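Local coordinates for protein caltubin, EF-hand (Lymnaea stagnalis, PDB 6VAN) that probably binds calcium through paired EF-hand motifs, whose loops hold strontium ions in this crystal, at residues 3-12 with 60-71; 75-84 with 133-142. All coordinates share one frame; numbering follows the deposited sequence. Where two conformers were deposited one is given.

Contact 1: 3-12 with 60-71; sequences PFLTELKERF and IDFVPEYVHDMA. With SR (strontium ion), chain D.
Phe12 and Tyr66 both set CG anti to the backbone N (chi1 -171° and -168°), and Phe62 does likewise, which sends three rings into one aromatic cluster between helix 5-12 and helix 62-71. In EF-hand terms, the entering helix of the first hand here meets the exiting helix of the second. The axes of the two short helices cross at 117° and come within 10.9 Å, and no hydrogen bond links the segments. Phe12 CD1 comes down over the centre of the Tyr66 ring, 3.5 Å from Tyr66 CG, while Met70 CG covers the opposite face from within the helix. Phe62 CB in turn lies over a face of the Phe12 ring, 3.9 Å from its centroid, and the backbone oxygen Ile60 O meets that ring at its edge, 3.5 Å from Phe12 CZ. With only an alanine's methyl in place of the Tyr66 ring, a gap is likely to open beneath Phe12 CD1, letting that ring and the Met70 side chain shift. Beyond the cluster, the bent chain of Lys9 lays CE over the Phe62 ring, 3.9 Å from its centroid, before its NZ reaches Asn20. Val67 CG2 covers the other face of Phe62. At the far end Pro3 CG rests 3.5 Å from Met70 O. Turned from this interface, Asp61, just before helix 62-71, and Glu65 on its first turn bind strontium through Asp61 OD2 and both Glu65 oxygens, with Asp53, Asn55, Asn57 and Ala59 completing the site. Asp61 N also donates to Glu65 OE1 at 2.9 Å, on the anti side, well tilted out of the carboxylate plane.

Contact 2: 75-84 with 133-142; sequences YTLEGANEWF and LSLDEFKTLY. With SR (strontium ion), chain F; EDO (1,2-ethanediol), chain K.
Lys139 O, beside the ring of Tyr75, accepts from two donors: O2 of a 1,2-ethanediol molecule at 2.7 Å and Tyr142 N at 3.2 Å. The diol, probably from the crystallisation liquor, places C2 over the centre of one face of the Tyr75 ring. Tyr75 reaches across with its hydroxyl end, OH lying 3.6 Å from Lys139 CB, and its CD1 meets Tyr142 CB at 3.8 Å; the two tyrosine side chains cross at about a right angle. The Tyr142 ring then runs past Ala80 CB towards Trp83. Deeper in, Phe84 carries CG anti to the backbone N (chi1 -178°), which drives its ring into the bend where 133-134 leads into the helix. Leu133 O lies at the ring edge, 3.4 Å from Phe84 CE1, and Leu135 CB sits over a face, 4.2 Å from the centroid. Phe138 slides past Phe84 in the opposite direction, the two rings inclined obliquely, and turns its own edge to Ala80 O. Both methyls of Leu135 lie on the same side of the Asn81 amide plane, CD1 3.5 Å from Asn81 OD1. Ser134 and Glu137 form a capping box: Glu137 N donates to Ser134 OG, and Ser134 N returns a bond to Glu137 OE1. The second bond probably steadies the carboxylate, whose OE1 and OE2 both bind strontium, OE1 at 2.6 Å. Asp126, Asn128, Asp130 and Lys132 O supply further ligands. On another side of helix 77-87, Glu78 forms a salt bridge with Arg51, and Glu82 with both Arg51 and Arg52. Entering helix of the third hand against exiting helix of the fourth, with phenylalanines interlocked beside the loops, is the packing characteristic of an EF-hand pair.

In the fold
Contact 1 and contact 2 are like pairings, one in each half of the chain: Phe12 and Phe84 take similar places in the packing, as do Phe62 and Leu135, and Tyr66 and Phe138, while Glu65 and Glu137 each bind a metal. Their centres lie about 22 Å apart; contact 1 closes before contact 2 opens, and helix 77-87 is the next helix after 62-71. The two do not otherwise touch, but helix 42-52 reaches both, through Phe48 and Arg52. In each, one segment binds a strontium ion itself, whereas the phenylalanine of the other, Phe12 or Phe84, has its side chain about 7 Å from a different strontium ion.

Contact 1: 3-12 with 60-71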
loop_
_atom_site.group_PDB
_atom_site.type_symbol
_atom_site.label_atom_id
_atom_site.label_comp_id
_atom_site.label_asym_id
_atom_site.label_seq_id
_atom_site.Cartn_x
_atom_site.Cartn_y
_atom_site.Cartn_z
ATOM N N PRO A 3 -14.919 -9.511 -1.037
ATOM C CA PRO A 3 -14.150 -9.818 0.161
ATOM C C PRO A 3 -15.051 -10.274 1.316
ATOM O O PRO A 3 -16.223 -10.037 1.300
ATOM C CB PRO A 3 -13.485 -8.481 0.497
ATOM C CG PRO A 3 -14.472 -7.457 0.016
ATOM C CD PRO A 3 -15.130 -8.059 -1.210
ATOM N N PHE A 4 -14.452 -10.925 2.285
ATOM C CA PHE A 4 -15.082 -11.305 3.563
ATOM C C PHE A 4 -15.075 -10.051 4.462
ATOM O O PHE A 4 -13.985 -9.579 4.840
ATOM C CB PHE A 4 -14.284 -12.492 4.124
ATOM C CG PHE A 4 -14.705 -13.121 5.424
ATOM C CD1 PHE A 4 -15.979 -12.978 5.929
ATOM C CD2 PHE A 4 -13.822 -13.955 6.098
ATOM C CE1 PHE A 4 -16.345 -13.625 7.104
ATOM C CE2 PHE A 4 -14.184 -14.577 7.279
ATOM C CZ PHE A 4 -15.446 -14.401 7.780
ATOM N N LEU A 5 -16.242 -9.494 4.797
ATOM C CA LEU A 5 -16.301 -8.198 5.521
ATOM C C LEU A 5 -15.642 -8.325 6.883
ATOM O O LEU A 5 -15.051 -7.326 7.326
ATOM C CB LEU A 5 -17.746 -7.745 5.661
ATOM C CG LEU A 5 -18.382 -7.337 4.351
ATOM C CD1 LEU A 5 -19.861 -7.074 4.548
ATOM C CD2 LEU A 5 -17.686 -6.121 3.740
ATOM N N THR A 6 -15.747 -9.476 7.539
ATOM C CA THR A 6 -15.148 -9.674 8.870
ATOM C C THR A 6 -13.628 -9.595 8.738
ATOM O O THR A 6 -12.974 -9.056 9.641
ATOM C CB THR A 6 -15.683 -10.947 9.504
ATOM O OG1 THR A 6 -17.073 -10.710 9.739
ATOM C CG2 THR A 6 -14.977 -11.299 10.784
ATOM N N GLU A 7 -13.066 -10.113 7.650
ATOM C CA GLU A 7 -11.613 -10.012 7.437
ATOM C C GLU A 7 -11.238 -8.574 7.149
ATOM O O GLU A 7 -10.189 -8.134 7.615
ATOM C CB GLU A 7 -11.178 -10.913 6.299
ATOM C CG GLU A 7 -11.001 -12.319 6.761
ATOM C CD GLU A 7 -10.443 -13.218 5.677
ATOM O OE1 GLU A 7 -10.198 -12.703 4.550
ATOM O OE2 GLU A 7 -10.255 -14.417 5.967
ATOM N N LEU A 8 -12.037 -7.852 6.366
ATOM C CA LEU A 8 -11.786 -6.405 6.140
ATOM C C LEU A 8 -11.680 -5.718 7.499
ATOM O O LEU A 8 -10.708 -4.980 7.717
ATOM C CB LEU A 8 -12.901 -5.749 5.325
ATOM C CG LEU A 8 -12.977 -6.132 3.854
ATOM C CD1 LEU A 8 -13.924 -5.198 3.119
ATOM C CD2 LEU A 8 -11.611 -6.122 3.195
ATOM N N LYS A 9 -12.636 -5.960 8.385
ATOM C CA LYS A 9 -12.626 -5.302 9.705
ATOM C C LYS A 9 -11.356 -5.679 10.475
ATOM O O LYS A 9 -10.719 -4.765 11.023
ATOM C CB LYS A 9 -13.866 -5.674 10.510
ATOM C CG LYS A 9 -13.873 -5.119 11.934
ATOM C CD LYS A 9 -13.497 -3.639 12.040
ATOM C CE LYS A 9 -14.685 -2.706 12.069
ATOM N NZ LYS A 9 -15.389 -2.729 13.382
ATOM N N GLU A 10 -10.990 -6.960 10.528
ATOM C CA GLU A 10 -9.792 -7.431 11.286
ATOM C C GLU A 10 -8.549 -6.738 10.719
ATOM O O GLU A 10 -7.658 -6.386 11.510
ATOM C CB GLU A 10 -9.660 -8.953 11.222
ATOM C CG GLU A 10 -8.591 -9.522 12.145
ATOM C CD GLU A 10 -7.165 -9.497 11.614
ATOM O OE1 GLU A 10 -6.981 -9.402 10.381
ATOM O OE2 GLU A 10 -6.233 -9.569 12.444
ATOM N N ARG A 11 -8.490 -6.561 9.403
ATOM C CA ARG A 11 -7.371 -5.888 8.690
ATOM C C ARG A 11 -7.332 -4.407 9.038
ATOM O O ARG A 11 -6.212 -3.866 9.209
ATOM C CB ARG A 11 -7.567 -5.950 7.180
ATOM C CG ARG A 11 -7.109 -7.235 6.524
ATOM C CD ARG A 11 -6.792 -6.871 5.094
ATOM N NE ARG A 11 -7.788 -7.259 4.114
ATOM C CZ ARG A 11 -8.019 -6.594 2.982
ATOM N NH1 ARG A 11 -8.931 -7.032 2.130
ATOM N NH2 ARG A 11 -7.344 -5.490 2.705
ATOM N N PHE A 12 -8.490 -3.756 9.044
ATOM C CA PHE A 12 -8.639 -2.313 9.338
ATOM C C PHE A 12 -8.126 -2.066 10.756
ATOM O O PHE A 12 -7.325 -1.130 10.932
ATOM C CB PHE A 12 -10.083 -1.843 9.149
ATOM C CG PHE A 12 -10.263 -0.344 9.213
ATOM C CD1 PHE A 12 -9.929 0.459 8.135
ATOM C CD2 PHE A 12 -10.768 0.267 10.352
ATOM C CE1 PHE A 12 -10.101 1.835 8.189
ATOM C CE2 PHE A 12 -10.928 1.642 10.407
ATOM C CZ PHE A 12 -10.607 2.425 9.326
ATOM N N ILE A 60 -9.986 8.241 7.570
ATOM C CA ILE A 60 -10.550 7.090 6.807
ATOM C C ILE A 60 -11.534 6.382 7.733
ATOM O O ILE A 60 -11.115 5.873 8.754
ATOM C CB ILE A 60 -9.474 6.115 6.287
ATOM C CG1 ILE A 60 -8.428 6.823 5.408
ATOM C CG2 ILE A 60 -10.140 4.956 5.552
ATOM C CD1 ILE A 60 -7.237 5.973 5.047
ATOM N N ASP A 61 -12.811 6.373 7.344
ATOM C CA ASP A 61 -13.897 5.745 8.119
ATOM C C ASP A 61 -14.041 4.306 7.625
ATOM O O ASP A 61 -14.166 4.129 6.413
ATOM C CB ASP A 61 -15.153 6.578 7.959
ATOM C CG ASP A 61 -14.938 7.993 8.471
ATOM O OD1 ASP A 61 -14.885 8.149 9.701
ATOM O OD2 ASP A 61 -14.912 8.898 7.649
ATOM N N PHE A 62 -14.045 3.321 8.514
ATOM C CA PHE A 62 -14.283 1.919 8.092
ATOM C C PHE A 62 -15.568 1.881 7.262
ATOM O O PHE A 62 -15.566 1.356 6.167
ATOM C CB PHE A 62 -14.358 0.957 9.268
ATOM C CG PHE A 62 -14.609 -0.454 8.823
ATOM C CD1 PHE A 62 -13.605 -1.183 8.206
ATOM C CD2 PHE A 62 -15.860 -1.027 8.945
ATOM C CE1 PHE A 62 -13.852 -2.466 7.742
ATOM C CE2 PHE A 62 -16.102 -2.314 8.479
ATOM C CZ PHE A 62 -15.090 -3.032 7.899
ATOM N N VAL A 63 -16.639 2.472 7.780
ATOM C CA VAL A 63 -17.881 2.654 6.987
ATOM C C VAL A 63 -18.158 4.148 6.861
ATOM O O VAL A 63 -18.101 4.868 7.861
ATOM C CB VAL A 63 -19.054 1.843 7.572
ATOM C CG1 VAL A 63 -18.928 0.388 7.184
ATOM C CG2 VAL A 63 -19.163 1.959 9.066
ATOM N N PRO A 64 -18.472 4.658 5.650
ATOM C CA PRO A 64 -18.597 3.844 4.429
ATOM C C PRO A 64 -17.312 3.611 3.616
ATOM O O PRO A 64 -17.333 2.815 2.704
ATOM C CB PRO A 64 -19.494 4.711 3.548
ATOM C CG PRO A 64 -19.110 6.117 3.933
ATOM C CD PRO A 64 -18.860 6.052 5.422
ATOM N N GLU A 65 -16.224 4.327 3.953
ATOM C CA GLU A 65 -15.088 4.580 3.021
ATOM C C GLU A 65 -14.261 3.320 2.797
ATOM O O GLU A 65 -14.038 2.978 1.610
ATOM C CB GLU A 65 -14.227 5.726 3.553
ATOM C CG GLU A 65 -15.008 7.016 3.583
ATOM C CD GLU A 65 -14.409 8.181 4.329
ATOM O OE1 GLU A 65 -13.450 7.982 5.075
ATOM O OE2 GLU A 65 -14.938 9.282 4.140
ATOM N N TYR A 66 -13.788 2.661 3.839
ATOM C CA TYR A 66 -12.915 1.476 3.669
ATOM C C TYR A 66 -13.740 0.369 3.016
ATOM O O TYR A 66 -13.232 -0.268 2.081
ATOM C CB TYR A 66 -12.295 1.038 4.993
ATOM C CG TYR A 66 -11.182 0.027 4.883
ATOM C CD1 TYR A 66 -9.909 0.403 4.477
ATOM C CD2 TYR A 66 -11.369 -1.289 5.254
ATOM C CE1 TYR A 66 -8.868 -0.517 4.408
ATOM C CE2 TYR A 66 -10.344 -2.215 5.199
ATOM C CZ TYR A 66 -9.090 -1.834 4.768
ATOM O OH TYR A 66 -8.087 -2.774 4.701
ATOM N N VAL A 67 -14.974 0.154 3.442
ATOM C CA VAL A 67 -15.798 -0.945 2.872
ATOM C C VAL A 67 -16.066 -0.636 1.403
ATOM O O VAL A 67 -15.912 -1.558 0.561
ATOM C CB VAL A 67 -17.091 -1.169 3.667
ATOM C CG1 VAL A 67 -18.020 -2.123 2.938
ATOM C CG2 VAL A 67 -16.795 -1.679 5.057
ATOM N N HIS A 68 -16.432 0.600 1.070
ATOM C CA HIS A 68 -16.740 1.001 -0.329
ATOM C C HIS A 68 -15.522 0.697 -1.205
ATOM O O HIS A 68 -15.687 0.021 -2.242
ATOM C CB HIS A 68 -17.170 2.471 -0.423
ATOM C CG HIS A 68 -17.431 2.888 -1.829
ATOM N ND1 HIS A 68 -18.612 2.584 -2.477
ATOM C CD2 HIS A 68 -16.654 3.526 -2.728
ATOM C CE1 HIS A 68 -18.561 3.039 -3.718
ATOM N NE2 HIS A 68 -17.376 3.629 -3.891
ATOM N N ASP A 69 -14.342 1.125 -0.766
ATOM C CA ASP A 69 -13.064 1.020 -1.518
ATOM C C ASP A 69 -12.698 -0.444 -1.735
ATOM O O ASP A 69 -12.238 -0.812 -2.811
ATOM C CB ASP A 69 -11.924 1.715 -0.780
HETATM N N MSE A 70 -12.861 -1.259 -0.689
HETATM C CA MSE A 70 -12.384 -2.635 -0.696
HETATM C C MSE A 70 -13.446 -3.610 -1.195
HETATM O O MSE A 70 -13.088 -4.709 -1.598
HETATM C CB MSE A 70 -11.942 -3.056 0.708
HETATM C CG MSE A 70 -10.799 -2.261 1.238
HETATM SE SE MSE A 70 -9.187 -2.790 0.302
HETATM C CE MSE A 70 -7.945 -1.304 0.578
ATOM N N ALA A 71 -14.734 -3.250 -1.143
ATOM C CA ALA A 71 -15.795 -4.160 -1.569
ATOM C C ALA A 71 -15.688 -4.428 -3.068
ATOM O O ALA A 71 -16.087 -5.515 -3.493
ATOM C CB ALA A 71 -17.163 -3.593 -1.242
HETATM SR SR SR D . -13.739 10.191 6.079
#

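Contact 2: 75-84 with 133-142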
loop_
_atom_site.group_PDB
_atom_site.type_symbol
_atom_site.label_atom_id
_atom_site.label_comp_id
_atom_site.label_asym_id
_atom_site.label_seq_id
_atom_site.Cartn_x
_atom_site.Cartn_y
_atom_site.Cartn_z
ATOM N N TYR A 75 -8.517 -1.661 -10.768
ATOM C CA TYR A 75 -7.234 -1.052 -11.156
ATOM C C TYR A 75 -7.451 0.368 -11.656
ATOM O O TYR A 75 -8.307 0.582 -12.522
ATOM C CB TYR A 75 -6.543 -1.857 -12.244
ATOM C CG TYR A 75 -5.416 -1.085 -12.867
ATOM C CD1 TYR A 75 -4.169 -1.004 -12.274
ATOM C CD2 TYR A 75 -5.628 -0.366 -14.037
ATOM C CE1 TYR A 75 -3.149 -0.251 -12.835
ATOM C CE2 TYR A 75 -4.610 0.362 -14.618
ATOM C CZ TYR A 75 -3.372 0.441 -14.010
ATOM O OH TYR A 75 -2.373 1.177 -14.579
ATOM N N THR A 76 -6.647 1.302 -11.154
ATOM C CA THR A 76 -6.395 2.601 -11.808
ATOM C C THR A 76 -4.911 2.913 -11.730
ATOM O O THR A 76 -4.248 2.472 -10.780
ATOM C CB THR A 76 -7.176 3.758 -11.189
ATOM O OG1 THR A 76 -6.695 4.035 -9.880
ATOM C CG2 THR A 76 -8.665 3.506 -11.117
ATOM N N LEU A 77 -4.392 3.657 -12.693
ATOM C CA LEU A 77 -2.985 4.055 -12.659
ATOM C C LEU A 77 -2.740 4.885 -11.400
ATOM O O LEU A 77 -1.716 4.642 -10.728
ATOM C CB LEU A 77 -2.606 4.818 -13.927
ATOM C CG LEU A 77 -1.127 5.200 -13.982
ATOM C CD1 LEU A 77 -0.273 3.978 -14.189
ATOM C CD2 LEU A 77 -0.859 6.266 -15.042
ATOM N N GLU A 78 -3.627 5.820 -11.073
ATOM C CA GLU A 78 -3.467 6.684 -9.877
ATOM C C GLU A 78 -3.334 5.820 -8.606
ATOM O O GLU A 78 -2.465 6.092 -7.761
ATOM C CB GLU A 78 -4.675 7.622 -9.782
ATOM C CG GLU A 78 -4.565 8.648 -8.683
ATOM C CD GLU A 78 -5.814 9.493 -8.532
ATOM O OE1 GLU A 78 -6.488 9.748 -9.559
ATOM O OE2 GLU A 78 -6.134 9.860 -7.383
ATOM N N GLY A 79 -4.179 4.820 -8.466
ATOM C CA GLY A 79 -4.138 3.927 -7.297
ATOM C C GLY A 79 -2.862 3.115 -7.281
ATOM O O GLY A 79 -2.259 2.972 -6.212
ATOM N N ALA A 80 -2.453 2.565 -8.409
ATOM C CA ALA A 80 -1.181 1.819 -8.512
ATOM C C ALA A 80 -0.005 2.744 -8.172
ATOM O O ALA A 80 0.895 2.326 -7.444
ATOM C CB ALA A 80 -1.049 1.195 -9.879
ATOM N N ASN A 81 -0.027 3.973 -8.674
ATOM C CA ASN A 81 1.063 4.938 -8.430
ATOM C C ASN A 81 1.195 5.246 -6.940
ATOM O O ASN A 81 2.301 5.502 -6.470
ATOM C CB ASN A 81 0.847 6.176 -9.271
ATOM C CG ASN A 81 2.082 7.024 -9.382
ATOM O OD1 ASN A 81 3.193 6.521 -9.376
ATOM N ND2 ASN A 81 1.882 8.315 -9.554
ATOM N N GLU A 82 0.096 5.284 -6.222
ATOM C CA GLU A 82 0.170 5.563 -4.780
ATOM C C GLU A 82 1.020 4.495 -4.084
ATOM O O GLU A 82 1.882 4.844 -3.327
ATOM C CB GLU A 82 -1.234 5.560 -4.201
ATOM C CG GLU A 82 -1.285 5.815 -2.707
ATOM C CD GLU A 82 -2.714 5.921 -2.199
ATOM O OE1 GLU A 82 -3.370 4.880 -2.115
ATOM O OE2 GLU A 82 -3.149 7.024 -1.924
ATOM N N TRP A 83 0.786 3.223 -4.375
ATOM C CA TRP A 83 1.585 2.129 -3.758
ATOM C C TRP A 83 3.014 2.149 -4.313
ATOM O O TRP A 83 3.944 1.855 -3.598
ATOM C CB TRP A 83 0.908 0.780 -3.986
ATOM C CG TRP A 83 -0.427 0.695 -3.324
ATOM C CD1 TRP A 83 -1.637 0.568 -3.929
ATOM C CD2 TRP A 83 -0.689 0.765 -1.920
ATOM N NE1 TRP A 83 -2.627 0.589 -3.002
ATOM C CE2 TRP A 83 -2.081 0.718 -1.760
ATOM C CE3 TRP A 83 0.123 0.908 -0.795
ATOM C CZ2 TRP A 83 -2.674 0.747 -0.489
ATOM C CZ3 TRP A 83 -0.464 0.937 0.452
ATOM C CH2 TRP A 83 -1.839 0.841 0.592
ATOM N N PHE A 84 3.169 2.468 -5.593
ATOM C CA PHE A 84 4.511 2.608 -6.203
ATOM C C PHE A 84 5.319 3.638 -5.395
ATOM O O PHE A 84 6.444 3.358 -4.950
ATOM C CB PHE A 84 4.366 3.036 -7.658
ATOM C CG PHE A 84 5.681 3.158 -8.397
ATOM C CD1 PHE A 84 6.330 2.042 -8.884
ATOM C CD2 PHE A 84 6.270 4.408 -8.594
ATOM C CE1 PHE A 84 7.531 2.165 -9.572
ATOM C CE2 PHE A 84 7.476 4.517 -9.274
ATOM C CZ PHE A 84 8.103 3.393 -9.750
ATOM N N LEU A 133 11.850 -1.568 -11.002
ATOM C CA LEU A 133 10.614 -1.329 -11.790
ATOM C C LEU A 133 10.342 0.162 -11.912
ATOM O O LEU A 133 10.354 0.876 -10.914
ATOM C CB LEU A 133 9.424 -2.003 -11.127
ATOM C CG LEU A 133 9.553 -3.503 -10.876
ATOM C CD1 LEU A 133 8.304 -4.037 -10.201
ATOM C CD2 LEU A 133 9.883 -4.293 -12.130
ATOM N N SER A 134 10.017 0.573 -13.126
ATOM C CA SER A 134 9.366 1.870 -13.375
ATOM C C SER A 134 7.892 1.752 -13.027
ATOM O O SER A 134 7.378 0.614 -12.881
ATOM C CB SER A 134 9.510 2.234 -14.811
ATOM O OG SER A 134 8.825 1.296 -15.599
ATOM N N LEU A 135 7.167 2.868 -13.001
ATOM C CA LEU A 135 5.712 2.804 -12.802
ATOM C C LEU A 135 5.103 1.945 -13.902
ATOM O O LEU A 135 4.165 1.170 -13.640
ATOM C CB LEU A 135 5.114 4.208 -12.800
ATOM C CG LEU A 135 3.600 4.272 -12.702
ATOM C CD1 LEU A 135 3.063 3.672 -11.403
ATOM C CD2 LEU A 135 3.141 5.704 -12.875
ATOM N N ASP A 136 5.578 2.097 -15.132
ATOM C CA ASP A 136 4.967 1.383 -16.269
ATOM C C ASP A 136 5.179 -0.139 -16.176
ATOM O O ASP A 136 4.344 -0.886 -16.666
ATOM C CB ASP A 136 5.462 1.963 -17.587
ATOM C CG ASP A 136 4.639 3.182 -17.948
ATOM O OD1 ASP A 136 3.416 3.020 -18.159
ATOM O OD2 ASP A 136 5.222 4.272 -17.948
ATOM N N GLU A 137 6.280 -0.574 -15.597
ATOM C CA GLU A 137 6.484 -2.008 -15.323
ATOM C C GLU A 137 5.612 -2.423 -14.130
ATOM O O GLU A 137 4.903 -3.454 -14.207
ATOM C CB GLU A 137 7.951 -2.263 -15.036
ATOM C CG GLU A 137 8.848 -2.152 -16.263
ATOM C CD GLU A 137 10.323 -2.189 -15.948
ATOM O OE1 GLU A 137 10.750 -1.621 -14.915
ATOM O OE2 GLU A 137 11.072 -2.789 -16.713
ATOM N N PHE A 138 5.687 -1.670 -13.049
ATOM C CA PHE A 138 4.964 -1.993 -11.806
ATOM C C PHE A 138 3.469 -2.182 -12.069
ATOM O O PHE A 138 2.830 -3.119 -11.559
ATOM C CB PHE A 138 5.182 -0.881 -10.804
ATOM C CG PHE A 138 4.459 -1.050 -9.507
ATOM C CD1 PHE A 138 4.941 -1.920 -8.551
ATOM C CD2 PHE A 138 3.331 -0.323 -9.224
ATOM C CE1 PHE A 138 4.273 -2.070 -7.346
ATOM C CE2 PHE A 138 2.682 -0.458 -8.014
ATOM C CZ PHE A 138 3.167 -1.322 -7.071
ATOM N N LYS A 139 2.871 -1.314 -12.869
ATOM C CA LYS A 139 1.396 -1.352 -13.034
ATOM C C LYS A 139 0.954 -2.671 -13.647
ATOM O O LYS A 139 -0.213 -3.055 -13.433
ATOM C CB LYS A 139 0.913 -0.182 -13.904
ATOM C CG LYS A 139 1.330 -0.285 -15.354
ATOM C CD LYS A 139 0.975 0.920 -16.200
ATOM C CE LYS A 139 1.157 0.577 -17.664
ATOM N NZ LYS A 139 1.217 1.778 -18.518
ATOM N N THR A 140 1.822 -3.359 -14.372
ATOM C CA THR A 140 1.433 -4.612 -15.033
ATOM C C THR A 140 1.193 -5.698 -13.988
ATOM O O THR A 140 0.537 -6.706 -14.321
ATOM C CB THR A 140 2.470 -5.120 -16.036
ATOM O OG1 THR A 140 3.651 -5.567 -15.388
ATOM C CG2 THR A 140 2.829 -4.089 -17.080
ATOM N N LEU A 141 1.656 -5.519 -12.754
ATOM C CA LEU A 141 1.514 -6.576 -11.719
ATOM C C LEU A 141 0.060 -6.671 -11.280
ATOM O O LEU A 141 -0.277 -7.647 -10.613
ATOM C CB LEU A 141 2.438 -6.258 -10.560
ATOM C CG LEU A 141 3.924 -6.308 -10.880
ATOM C CD1 LEU A 141 4.725 -5.730 -9.725
ATOM C CD2 LEU A 141 4.389 -7.716 -11.218
ATOM N N TYR A 142 -0.778 -5.704 -11.647
ATOM C CA TYR A 142 -2.204 -5.731 -11.279
ATOM C C TYR A 142 -3.042 -6.530 -12.268
ATOM O O TYR A 142 -4.215 -6.721 -11.952
ATOM C CB TYR A 142 -2.721 -4.311 -11.128
ATOM C CG TYR A 142 -2.243 -3.691 -9.845
ATOM C CD1 TYR A 142 -2.908 -3.934 -8.670
ATOM C CD2 TYR A 142 -1.085 -2.925 -9.797
ATOM C CE1 TYR A 142 -2.461 -3.386 -7.473
ATOM C CE2 TYR A 142 -0.637 -2.354 -8.624
ATOM C CZ TYR A 142 -1.335 -2.583 -7.454
ATOM O OH TYR A 142 -0.865 -2.064 -6.280
HETATM SR SR SR F . 13.226 -2.185 -15.231
HETATM C C1 EDO K . -2.604 -2.318 -16.570
HETATM O O1 EDO K . -2.736 -3.191 -17.693
HETATM C C2 EDO K . -3.037 -2.947 -15.321
HETATM O O2 EDO K . -2.221 -4.061 -14.949
HETATM O O HOH W 1 13.828 0.259 -15.084
HETATM O O HOH W 2 12.664 -0.238 -17.257
#